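Local coordinates for beta-N-acetylglucosaminidase-like protein Glycoside hydrolase family 20 (Flavobacterium johnsoniae, PDB 6YHH) that acts as a family 20 chitobiase, removing N-acetylglucosamine units from chitin-derived oligosaccharides during bacterial chitin degradation, at the interface of chains A and B. Sequence-based numbering; all coordinates share one arbitrary frame. Chains: chain A/B, Beta-N-acetylglucosaminidase-like protein Glycoside hydrolase family 20.

The interface of chains A and B. Residues chain A 514-515, 518, 552, 554, 612; chain B 53-57, 496-497.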
loop_
_atom_site.group_PDB
_atom_site.type_symbol
_atom_site.label_atom_id
_atom_site.label_comp_id
_atom_site.label_asym_id
_atom_site.label_seq_id
_atom_site.Cartn_x
_atom_site.Cartn_y
_atom_site.Cartn_z
ATOM N N ARG A 514 -15.647 4.417 0.525
ATOM C CA ARG A 514 -15.690 5.611 1.437
ATOM C C ARG A 514 -15.665 6.905 0.660
ATOM O O ARG A 514 -16.448 7.845 0.966
ATOM C CB ARG A 514 -14.597 5.553 2.490
ATOM C CG ARG A 514 -14.944 4.605 3.651
ATOM C CD ARG A 514 -13.844 4.681 4.730
ATOM N NE ARG A 514 -12.578 4.019 4.362
ATOM C CZ ARG A 514 -12.302 2.720 4.463
ATOM N NH1 ARG A 514 -13.217 1.856 4.843
ATOM N NH2 ARG A 514 -11.120 2.272 4.082
ATOM N N ASN A 515 -14.866 6.970 -0.390
ATOM C CA ASN A 515 -14.857 8.155 -1.243
ATOM C C ASN A 515 -16.269 8.375 -1.848
ATOM O O ASN A 515 -16.796 9.482 -1.835
ATOM C CB ASN A 515 -13.817 7.975 -2.352
ATOM C CG ASN A 515 -13.809 9.177 -3.263
ATOM O OD1 ASN A 515 -13.586 10.296 -2.799
ATOM N ND2 ASN A 515 -14.050 8.947 -4.575
ATOM N N ASN A 518 -18.834 9.532 0.728
ATOM C CA ASN A 518 -18.511 10.660 1.555
ATOM C C ASN A 518 -18.317 10.231 2.999
ATOM O O ASN A 518 -18.706 10.940 3.948
ATOM C CB ASN A 518 -19.564 11.771 1.476
ATOM C CG ASN A 518 -19.060 13.099 1.949
ATOM O OD1 ASN A 518 -17.849 13.346 2.090
ATOM N ND2 ASN A 518 -20.000 13.993 2.234
ATOM N N PRO A 552 -9.969 10.180 -13.042
ATOM C CA PRO A 552 -10.157 9.624 -11.734
ATOM C C PRO A 552 -10.729 8.229 -11.768
ATOM O O PRO A 552 -11.800 8.033 -12.297
ATOM C CB PRO A 552 -11.088 10.602 -11.058
ATOM C CG PRO A 552 -11.908 11.122 -12.160
ATOM C CD PRO A 552 -11.007 11.185 -13.342
ATOM N N THR A 554 -11.632 6.425 -9.096
ATOM C CA THR A 554 -12.077 6.374 -7.695
ATOM C C THR A 554 -13.597 6.253 -7.550
ATOM O O THR A 554 -14.176 6.647 -6.517
ATOM C CB THR A 554 -11.599 7.669 -7.019
ATOM O OG1 THR A 554 -12.116 8.747 -7.775
ATOM C CG2 THR A 554 -10.066 7.766 -6.935
ATOM N N LEU A 612 -21.376 11.280 -5.447
ATOM C CA LEU A 612 -20.867 10.170 -6.238
ATOM C C LEU A 612 -21.765 8.917 -6.161
ATOM O O LEU A 612 -21.505 7.936 -6.837
ATOM C CB LEU A 612 -19.436 9.820 -5.847
ATOM C CG LEU A 612 -18.415 10.956 -6.013
ATOM C CD1 LEU A 612 -17.076 10.450 -5.582
ATOM C CD2 LEU A 612 -18.393 11.491 -7.365
ATOM N N ASP B 53 -10.201 15.861 -8.386
ATOM C CA ASP B 53 -10.981 15.073 -9.330
ATOM C C ASP B 53 -11.340 13.698 -8.754
ATOM O O ASP B 53 -12.451 13.197 -8.956
ATOM C CB ASP B 53 -10.170 14.919 -10.616
ATOM C CG ASP B 53 -11.021 14.844 -11.888
ATOM O OD1 ASP B 53 -12.254 14.926 -11.808
ATOM O OD2 ASP B 53 -10.414 14.802 -12.990
ATOM N N GLY B 54 -10.409 13.116 -8.011
ATOM C CA GLY B 54 -10.668 11.811 -7.327
ATOM C C GLY B 54 -11.857 11.905 -6.398
ATOM O O GLY B 54 -12.652 10.958 -6.244
ATOM N N ARG B 55 -12.049 13.055 -5.762
ATOM C CA ARG B 55 -13.159 13.239 -4.790
ATOM C C ARG B 55 -14.481 13.574 -5.437
ATOM O O ARG B 55 -15.569 13.366 -4.856
ATOM C CB ARG B 55 -12.868 14.373 -3.860
ATOM C CG ARG B 55 -11.578 14.189 -3.072
ATOM C CD ARG B 55 -11.433 15.248 -1.988
ATOM N NE ARG B 55 -10.120 15.172 -1.363
ATOM C CZ ARG B 55 -9.713 15.972 -0.384
ATOM N NH1 ARG B 55 -10.538 16.879 0.145
ATOM N NH2 ARG B 55 -8.506 15.870 0.086
ATOM N N THR B 56 -14.427 14.086 -6.661
ATOM C CA THR B 56 -15.602 14.683 -7.331
ATOM C C THR B 56 -16.094 14.058 -8.612
ATOM O O THR B 56 -17.261 14.282 -9.047
ATOM C CB THR B 56 -15.367 16.172 -7.572
ATOM O OG1 THR B 56 -14.296 16.389 -8.507
ATOM C CG2 THR B 56 -15.144 16.891 -6.260
ATOM N N GLY B 57 -15.218 13.300 -9.266
ATOM C CA GLY B 57 -15.583 12.597 -10.464
ATOM C C GLY B 57 -15.988 13.481 -11.598
ATOM O O GLY B 57 -16.801 13.042 -12.475
ATOM N N PHE B 496 -10.173 10.599 6.909
ATOM C CA PHE B 496 -10.745 10.019 5.735
ATOM C C PHE B 496 -10.017 10.442 4.493
ATOM O O PHE B 496 -9.588 9.603 3.647
ATOM C CB PHE B 496 -12.234 10.396 5.678
ATOM C CG PHE B 496 -12.879 10.425 4.328
ATOM C CD1 PHE B 496 -12.841 9.354 3.458
ATOM C CD2 PHE B 496 -13.740 11.509 3.988
ATOM C CE1 PHE B 496 -13.564 9.376 2.256
ATOM C CE2 PHE B 496 -14.458 11.519 2.790
ATOM C CZ PHE B 496 -14.398 10.447 1.924
ATOM N N ARG B 497 -9.848 11.743 4.331
ATOM C CA ARG B 497 -9.265 12.232 3.070
ATOM C C ARG B 497 -7.796 11.925 2.952
ATOM O O ARG B 497 -7.267 11.930 1.801
ATOM C CB ARG B 497 -9.576 13.700 2.801
ATOM C CG ARG B 497 -11.056 13.957 2.609
ATOM C CD ARG B 497 -11.577 13.203 1.385
ATOM N NE ARG B 497 -12.888 13.680 1.008
ATOM C CZ ARG B 497 -13.623 13.109 0.047
ATOM N NH1 ARG B 497 -13.152 12.137 -0.735
ATOM N NH2 ARG B 497 -14.847 13.535 -0.138
HETATM O O HOH W 1 -16.154 12.114 -2.411
HETATM O O HOH W 2 -16.334 15.600 1.478
#
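The last turn of helix 507-517 of chain A lies against the C-terminal ends of two chain B helices, 40-56 presenting backbone carbonyls and 484-497 presenting side chains; A:Asn518, just past its helix, has positive phi and psi. A:Asn515 is the hub. With CG anti to the backbone N (chi1 179°), its amide reaches across, and an amide suits the spot because it accepts on one branch and donates on the other. OD1 takes a hydrogen bond from NH1 of B:Arg497 at 2.8 Å, the donor lying in the carbonyl plane and the acceptor in the guanidinium plane, although the two planes stand 70° apart. ND2 donates to the carbonyl O of B:Gly54 at 3.0 Å and, from above the carbonyl plane, to O of A:Thr554 in its own chain; bonds on both branches fix the amide's flip. The short hydroxyl of A:Thr554, OG1, meets the same B:Gly54 O on a lone pair at 2.7 Å, so two donors grip one helix-end carbonyl. The guanidinium of B:Arg497 is sandwiched off-centre between CD of B:Arg55 and CE2 of B:Phe496, which would restrict its tilt. Its several N-H groups serve A:Asn515 and two waters at once: NH2 binds both, one leading to O of A:Asn515 and O of B:Arg55, the other to OD1 of A:Asn518. The planar ring of B:Phe496 offers chain A a thin edge, CZ lying 3.4 Å from the carbonyl O of A:Arg514. Branched A:Leu612 sets CD1 3.4 Å from O of B:Arg55 and CD2 against O of B:Thr56, while the compact A:Pro552 ring crosses the B:Asp53 carboxylate obliquely, CG to CG 3.8 Å. An alanine at A:Asn515 would remove both side-chain hydrogen bonds to chain B and would probably leave B:Arg497 less firmly oriented. Repeated by two-fold symmetry, this patch helps join the chains in the deposited dimer, though the structure alone does not show whether that dimer forms in solution; its centre is about 43 Å from B:Glu317, the predicted proton donor, so its part is probably structural rather than catalytic.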